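Local atomic coordinates of uroporphyrinogen-III synthetase (Pseudomonas syringae pv. tomato, PDB entry 3RE1), a protein that probably catalyses the cyclization of the linear tetrapyrrole hydroxymethylbilane to uroporphyrinogen III, a step in porphyrin biosynthesis. Residues L19-E24 and G196-S201; A69-S74 and S142-M147. One frame throughout, in Å; residues are numbered along the deposited sequence.

Interaction 1: L19-E24 and G196-S201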
ATOM      1  N   LEU A  19     -14.883   4.091  -2.021  1.00 43.80           N
ATOM      2  CA  LEU A  19     -13.572   3.489  -2.222  1.00 36.59           C
ATOM      3  C   LEU A  19     -12.680   4.618  -2.584  1.00 40.78           C
ATOM      4  O   LEU A  19     -13.045   5.460  -3.404  1.00 38.12           O
ATOM      5  CB  LEU A  19     -13.583   2.465  -3.337  1.00 37.18           C
ATOM      6  CG  LEU A  19     -14.578   1.307  -3.204  1.00 36.26           C
ATOM      7  CD1 LEU A  19     -14.448   0.349  -4.404  1.00 44.24           C
ATOM      8  CD2 LEU A  19     -14.341   0.569  -1.954  1.00 29.47           C
ATOM      9  N   THR A  20     -11.507   4.647  -1.947  1.00 43.46           N
ATOM     10  CA  THR A  20     -10.562   5.741  -2.139  1.00 43.16           C
ATOM     11  C   THR A  20      -9.205   5.417  -2.781  1.00 42.97           C
ATOM     12  O   THR A  20      -8.415   6.329  -3.076  1.00 40.06           O
ATOM     13  CB  THR A  20     -10.303   6.446  -0.822  1.00 46.91           C
ATOM     14  OG1 THR A  20      -9.645   5.535   0.063  1.00 45.35           O
ATOM     15  CG2 THR A  20     -11.641   6.933  -0.205  1.00 37.50           C
ATOM     16  N   ARG A  21      -8.942   4.139  -3.036  1.00 39.33           N
ATOM     17  CA  ARG A  21      -7.675   3.763  -3.651  1.00 45.34           C
ATOM     18  C   ARG A  21      -7.545   4.163  -5.146  1.00 48.53           C
ATOM     19  O   ARG A  21      -8.449   4.771  -5.718  1.00 47.21           O
ATOM     20  CB  ARG A  21      -7.465   2.268  -3.434  1.00 43.00           C
ATOM     21  CG  ARG A  21      -8.272   1.376  -4.308  1.00 41.22           C
ATOM     22  CD  ARG A  21      -8.203  -0.006  -3.743  1.00 36.48           C
ATOM     23  NE  ARG A  21      -8.941  -0.018  -2.498  1.00 44.88           N
ATOM     24  CZ  ARG A  21      -8.815  -0.927  -1.539  1.00 40.49           C
ATOM     25  NH1 ARG A  21      -7.965  -1.928  -1.669  1.00 33.69           N
ATOM     26  NH2 ARG A  21      -9.549  -0.815  -0.441  1.00 37.08           N
ATOM     27  N   PRO A  22      -6.403   3.841  -5.784  1.00 51.10           N
ATOM     28  CA  PRO A  22      -6.141   4.145  -7.213  1.00 50.76           C
ATOM     29  C   PRO A  22      -7.221   3.667  -8.160  1.00 46.28           C
ATOM     30  O   PRO A  22      -7.900   2.669  -7.901  1.00 46.31           O
ATOM     31  CB  PRO A  22      -4.829   3.401  -7.508  1.00 52.14           C
ATOM     32  CG  PRO A  22      -4.124   3.430  -6.193  1.00 55.63           C
ATOM     33  CD  PRO A  22      -5.223   3.219  -5.147  1.00 50.07           C
ATOM     34  N   ALA A  23      -7.336   4.379  -9.270  1.00 48.81           N
ATOM     35  CA  ALA A  23      -8.317   4.106 -10.323  1.00 53.32           C
ATOM     36  C   ALA A  23      -8.518   2.640 -10.695  1.00 52.56           C
ATOM     37  O   ALA A  23      -9.633   2.115 -10.577  1.00 52.94           O
ATOM     38  CB  ALA A  23      -7.979   4.921 -11.577  1.00 52.19           C
ATOM     39  N   GLU A  24      -7.457   1.985 -11.159  1.00 54.90           N
ATOM     40  CA  GLU A  24      -7.573   0.589 -11.575  1.00 58.29           C
ATOM     41  C   GLU A  24      -7.829  -0.315 -10.399  1.00 56.16           C
ATOM     42  O   GLU A  24      -8.611  -1.252 -10.499  1.00 52.42           O
ATOM     43  CB  GLU A  24      -6.332   0.113 -12.345  1.00 60.10           C
ATOM     44  CG  GLU A  24      -6.227   0.656 -13.784  1.00 65.81           C
ATOM     45  CD  GLU A  24      -7.524   0.455 -14.603  1.00 71.74           C
ATOM     46  OE1 GLU A  24      -8.005  -0.696 -14.694  1.00 76.15           O
ATOM     47  OE2 GLU A  24      -8.065   1.438 -15.159  1.00 65.05           O
ATOM     48  N   GLY A 196     -20.611   4.043   4.189  1.00 40.75           N
ATOM     49  CA  GLY A 196     -19.395   3.385   4.623  1.00 39.21           C
ATOM     50  C   GLY A 196     -18.202   3.950   3.871  1.00 40.91           C
ATOM     51  O   GLY A 196     -18.306   4.329   2.691  1.00 38.18           O
ATOM     52  N   LEU A 197     -17.060   4.008   4.548  1.00 39.00           N
ATOM     53  CA  LEU A 197     -15.865   4.581   3.944  1.00 41.11           C
ATOM     54  C   LEU A 197     -14.724   3.604   4.031  1.00 38.37           C
ATOM     55  O   LEU A 197     -14.498   2.998   5.078  1.00 37.16           O
ATOM     56  CB  LEU A 197     -15.489   5.893   4.652  1.00 37.95           C
ATOM     57  CG  LEU A 197     -16.626   6.912   4.818  1.00 46.17           C
ATOM     58  CD1 LEU A 197     -16.226   8.033   5.805  1.00 46.89           C
ATOM     59  CD2 LEU A 197     -17.022   7.497   3.469  1.00 43.52           C
ATOM     60  N   VAL A 198     -14.004   3.463   2.921  1.00 38.46           N
ATOM     61  CA  VAL A 198     -12.847   2.574   2.840  1.00 35.47           C
ATOM     62  C   VAL A 198     -11.601   3.291   2.365  1.00 38.46           C
ATOM     63  O   VAL A 198     -11.662   4.077   1.429  1.00 38.13           O
ATOM     64  CB  VAL A 198     -13.081   1.418   1.885  1.00 39.81           C
ATOM     65  CG1 VAL A 198     -11.853   0.486   1.886  1.00 40.09           C
ATOM     66  CG2 VAL A 198     -14.334   0.640   2.303  1.00 43.87           C
ATOM     67  N   VAL A 199     -10.483   3.017   3.045  1.00 35.72           N
ATOM     68  CA  VAL A 199      -9.185   3.532   2.709  1.00 35.01           C
ATOM     69  C   VAL A 199      -8.244   2.330   2.651  1.00 36.24           C
ATOM     70  O   VAL A 199      -8.463   1.335   3.340  1.00 31.43           O
ATOM     71  CB  VAL A 199      -8.665   4.505   3.767  1.00 34.38           C
ATOM     72  CG1 VAL A 199      -9.424   5.774   3.694  1.00 39.72           C
ATOM     73  CG2 VAL A 199      -8.750   3.888   5.124  1.00 32.38           C
ATOM     74  N   SER A 200      -7.203   2.415   1.827  1.00 32.58           N
ATOM     75  CA  SER A 200      -6.312   1.286   1.664  1.00 37.51           C
ATOM     76  C   SER A 200      -4.907   1.517   2.225  1.00 41.88           C
ATOM     77  O   SER A 200      -4.129   0.568   2.324  1.00 48.59           O
ATOM     78  CB  SER A 200      -6.228   0.915   0.198  1.00 33.46           C
ATOM     79  OG  SER A 200      -5.564   1.933  -0.532  1.00 32.50           O
ATOM     80  N   SER A 201      -4.587   2.762   2.593  1.00 42.38           N
ATOM     81  CA  SER A 201      -3.283   3.096   3.157  1.00 38.35           C
ATOM     82  C   SER A 201      -3.412   4.212   4.172  1.00 41.17           C
ATOM     83  O   SER A 201      -4.475   4.808   4.327  1.00 35.46           O
ATOM     84  CB  SER A 201      -2.325   3.556   2.048  1.00 42.46           C
ATOM     85  OG  SER A 201      -2.800   4.723   1.381  1.00 37.56           O
TER
HETATM   86  O   HOH W   1     -10.301   2.226  -1.019  1.00 16.92           O
HETATM   87  O   HOH W   2      -7.072   4.640   0.469  1.00 36.34           O
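Thr-20 reaches across to the carbonyl of Val-198 with its hydroxyl: OG1 donates to O over 2.8 Å, in the carbonyl plane and on a lone pair. With chi1 at 65°, OG1 sits between its backbone N and carbonyl carbon, and this turns it onto the other segment. The same hydroxyl accepts a bond from water 2, which takes the N-H of Ser-200 at 2.6 Å from its N. Water 1 accepts from Thr-20 N and, at 3.0 Å, from Arg-21 NE, and its tie to 196-201 is a weak bond given to Val-198 O. The bend of the Arg-21 side chain at chi3 (69°) brings its guanidinium over Ser-200, whose CB stands 3.6 Å above the plane, over its centre. At the guanidinium edge, NH2 meets Val-198 CG1 in plane at 3.5 Å, while NH1 bonds to the carbonyl of Ala-249. Leu-19 adds a looser apolar touch, its CD2 alongside Val-198 CB at 4.1 Å. All this happens where strands 16-19 and 196-198, neighbours in the five-stranded parallel sheet, give way to loops. Helix 23-34 packs on Leu-19 and Arg-21, strand 39-42 flanks Leu-19, and Phe-225 of strand 224-226 meets Val-198.

Interaction 2: A69-S74 and S142-M147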
ATOM      1  N   ALA A  69      21.339  -8.341  -0.053  1.00 30.62           N
ATOM      2  CA  ALA A  69      19.921  -8.637  -0.291  1.00 30.22           C
ATOM      3  C   ALA A  69      19.136  -7.442  -0.747  1.00 30.06           C
ATOM      4  O   ALA A  69      19.434  -6.317  -0.358  1.00 30.08           O
ATOM      5  CB  ALA A  69      19.257  -9.255   0.956  1.00 28.69           C
ATOM      6  N   VAL A  70      18.114  -7.708  -1.565  1.00 29.99           N
ATOM      7  CA  VAL A  70      17.231  -6.685  -2.063  1.00 32.08           C
ATOM      8  C   VAL A  70      15.822  -7.003  -1.630  1.00 33.36           C
ATOM      9  O   VAL A  70      15.339  -8.093  -1.897  1.00 37.56           O
ATOM     10  CB  VAL A  70      17.228  -6.638  -3.595  1.00 34.54           C
ATOM     11  CG1 VAL A  70      16.134  -5.706  -4.084  1.00 26.70           C
ATOM     12  CG2 VAL A  70      18.544  -6.175  -4.089  1.00 32.60           C
ATOM     13  N   ILE A  71      15.174  -6.042  -0.972  1.00 33.94           N
ATOM     14  CA  ILE A  71      13.783  -6.150  -0.521  1.00 33.42           C
ATOM     15  C   ILE A  71      12.896  -5.196  -1.330  1.00 31.56           C
ATOM     16  O   ILE A  71      13.202  -4.005  -1.513  1.00 29.22           O
ATOM     17  CB  ILE A  71      13.636  -5.728   0.989  1.00 37.47           C
ATOM     18  CG1 ILE A  71      14.524  -6.571   1.904  1.00 35.58           C
ATOM     19  CG2 ILE A  71      12.210  -5.870   1.434  1.00 28.28           C
ATOM     20  CD1 ILE A  71      14.779  -5.974   3.289  1.00 45.63           C
ATOM     21  N   VAL A  72      11.784  -5.709  -1.807  1.00 28.93           N
ATOM     22  CA  VAL A  72      10.842  -4.893  -2.587  1.00 31.40           C
ATOM     23  C   VAL A  72       9.506  -4.876  -1.816  1.00 35.52           C
ATOM     24  O   VAL A  72       8.954  -5.904  -1.449  1.00 32.79           O
ATOM     25  CB  VAL A  72      10.657  -5.471  -3.992  1.00 26.12           C
ATOM     26  CG1 VAL A  72       9.713  -4.605  -4.835  1.00 29.09           C
ATOM     27  CG2 VAL A  72      11.991  -5.594  -4.676  1.00 16.52           C
ATOM     28  N   VAL A  73       8.976  -3.696  -1.591  1.00 40.76           N
ATOM     29  CA  VAL A  73       7.836  -3.569  -0.690  1.00 47.65           C
ATOM     30  C   VAL A  73       6.441  -3.515  -1.309  1.00 50.04           C
ATOM     31  O   VAL A  73       5.480  -3.955  -0.697  1.00 49.31           O
ATOM     32  CB  VAL A  73       8.005  -2.316   0.170  1.00 49.50           C
ATOM     33  CG1 VAL A  73       7.831  -1.076  -0.734  1.00 49.26           C
ATOM     34  CG2 VAL A  73       6.976  -2.321   1.293  1.00 58.46           C
ATOM     35  N   SER A  74       6.324  -2.949  -2.507  1.00 52.48           N
ATOM     36  CA  SER A  74       5.034  -2.837  -3.195  1.00 45.54           C
ATOM     37  C   SER A  74       5.091  -3.408  -4.603  1.00 47.43           C
ATOM     38  O   SER A  74       6.165  -3.629  -5.162  1.00 46.71           O
ATOM     39  CB  SER A  74       4.587  -1.365  -3.242  1.00 48.93           C
ATOM     40  OG  SER A  74       5.478  -0.526  -3.978  1.00 41.38           O
ATOM     41  N   SER A 142      27.360  -6.485   5.939  1.00 32.98           N
ATOM     42  CA  SER A 142      26.402  -6.683   4.873  1.00 37.66           C
ATOM     43  C   SER A 142      25.276  -5.605   4.904  1.00 37.45           C
ATOM     44  O   SER A 142      24.894  -5.097   5.982  1.00 38.11           O
ATOM     45  CB  SER A 142      25.846  -8.118   4.937  1.00 33.31           C
ATOM     46  OG  SER A 142      24.964  -8.307   6.022  1.00 47.31           O
ATOM     47  N   ARG A 143      24.818  -5.204   3.719  1.00 31.33           N
ATOM     48  CA  ARG A 143      23.809  -4.174   3.580  1.00 31.78           C
ATOM     49  C   ARG A 143      22.623  -4.693   2.767  1.00 26.49           C
ATOM     50  O   ARG A 143      22.733  -5.656   2.048  1.00 31.76           O
ATOM     51  CB  ARG A 143      24.388  -2.921   2.914  1.00 30.43           C
ATOM     52  CG  ARG A 143      25.711  -2.470   3.464  1.00 46.01           C
ATOM     53  CD  ARG A 143      25.612  -1.304   4.433  1.00 47.14           C
ATOM     54  NE  ARG A 143      25.132  -0.075   3.797  1.00 45.79           N
ATOM     55  CZ  ARG A 143      24.967   1.080   4.432  1.00 44.95           C
ATOM     56  NH1 ARG A 143      25.250   1.206   5.728  1.00 37.42           N
ATOM     57  NH2 ARG A 143      24.514   2.118   3.770  1.00 51.44           N
ATOM     58  N   VAL A 144      21.476  -4.050   2.897  1.00 24.09           N
ATOM     59  CA  VAL A 144      20.318  -4.456   2.121  1.00 28.41           C
ATOM     60  C   VAL A 144      19.744  -3.254   1.408  1.00 26.10           C
ATOM     61  O   VAL A 144      19.818  -2.141   1.913  1.00 30.04           O
ATOM     62  CB  VAL A 144      19.228  -5.073   2.980  1.00 26.63           C
ATOM     63  CG1 VAL A 144      19.771  -6.250   3.740  1.00 30.27           C
ATOM     64  CG2 VAL A 144      18.677  -4.023   3.937  1.00 41.78           C
ATOM     65  N   LEU A 145      19.212  -3.470   0.213  1.00 28.09           N
ATOM     66  CA  LEU A 145      18.661  -2.362  -0.563  1.00 29.60           C
ATOM     67  C   LEU A 145      17.182  -2.542  -0.573  1.00 31.22           C
ATOM     68  O   LEU A 145      16.698  -3.654  -0.802  1.00 39.69           O
ATOM     69  CB  LEU A 145      19.171  -2.369  -2.012  1.00 29.50           C
ATOM     70  CG  LEU A 145      18.645  -1.232  -2.893  1.00 21.39           C
ATOM     71  CD1 LEU A 145      19.063   0.119  -2.349  1.00 28.90           C
ATOM     72  CD2 LEU A 145      19.222  -1.364  -4.217  1.00 33.76           C
ATOM     73  N   ILE A 146      16.455  -1.470  -0.298  1.00 33.91           N
ATOM     74  CA  ILE A 146      14.990  -1.560  -0.224  1.00 30.73           C
ATOM     75  C   ILE A 146      14.430  -0.679  -1.316  1.00 27.81           C
ATOM     76  O   ILE A 146      14.716   0.545  -1.382  1.00 30.02           O
ATOM     77  CB  ILE A 146      14.436  -1.099   1.178  1.00 32.43           C
ATOM     78  CG1 ILE A 146      14.841  -2.116   2.239  1.00 33.08           C
ATOM     79  CG2 ILE A 146      12.929  -0.936   1.149  1.00 20.28           C
ATOM     80  CD1 ILE A 146      14.597  -1.689   3.690  1.00 45.63           C
ATOM     81  N   MET A 147      13.664  -1.298  -2.203  1.00 25.43           N
ATOM     82  CA  MET A 147      13.055  -0.546  -3.301  1.00 28.29           C
ATOM     83  C   MET A 147      11.607  -0.257  -2.927  1.00 30.76           C
ATOM     84  O   MET A 147      10.830  -1.166  -2.583  1.00 28.14           O
ATOM     85  CB  MET A 147      13.177  -1.338  -4.589  1.00 28.62           C
ATOM     86  CG  MET A 147      14.626  -1.405  -5.084  1.00 33.13           C
ATOM     87  SD  MET A 147      14.826  -2.267  -6.614  1.00 40.99           S
ATOM     88  CE  MET A 147      16.509  -2.780  -6.456  1.00 47.37           C
TER
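Ile-71 and Ile-146 run alongside each other from the same face of two adjacent parallel strands, in an alpha/beta domain whose mixed six-stranded sheet is flanked by helices. Strands 69-72 and 143-147 run in the same direction at 24° to each other, and their backbones are joined by hydrogen bonds from Leu-145 N to Ala-69 O, Ile-71 N to Leu-145 O and Met-147 N to Ile-71 O, the last at 2.8 Å. On the face that carries the isoleucines, Ile-71 CD1 enters a shallow notch on strand 143-147, with Ile-146 CG1 at 4.0 Å and Val-144 CG2, two residues back, at 4.4 Å. Small Ala-69 fits beside Val-144, CB to CG1 4.1 Å, and helix 155-162 covers this face, with Leu-160 lying on both Ile-71 and Val-144. The other face is built from Val-70, Val-72, Leu-145 and Met-147. Here the bump is Met-147: CG stands anti to its carbonyl carbon (chi1 -70°), and the chain, extended beyond CG, carries the methyl back over Val-70, CE to CG1 3.8 Å. Trp-97 of the next strand, 97-99, touches Val-70, Val-72 and Met-147. Past the end of strand 69-72, Val-73 N still donates to Met-147 O over 3.3 Å, and Val-73 CG1 packs against that same oxygen at 3.5 Å.

In the fold
The two contacts belong to different sheets, on opposite sides of the chain's centre: 19-24 with 196-201 in the all-parallel one, 69-74 with 142-147 in the mixed one. Their centres are 27 Å apart and their nearest atoms about 10 Å, so they do not touch. Segments 69-74 and 142-147 both fall between the two segments of interaction 1 in sequence, so the chain leaves the all-parallel sheet, passes through the mixed one and comes back for strand 196-198. Both contacts are largely buried, but interaction 1 works at strand ends through a hydroxyl, a guanidinium and two waters, whereas interaction 2 joins strand bodies by regular backbone bonds and aliphatic packing.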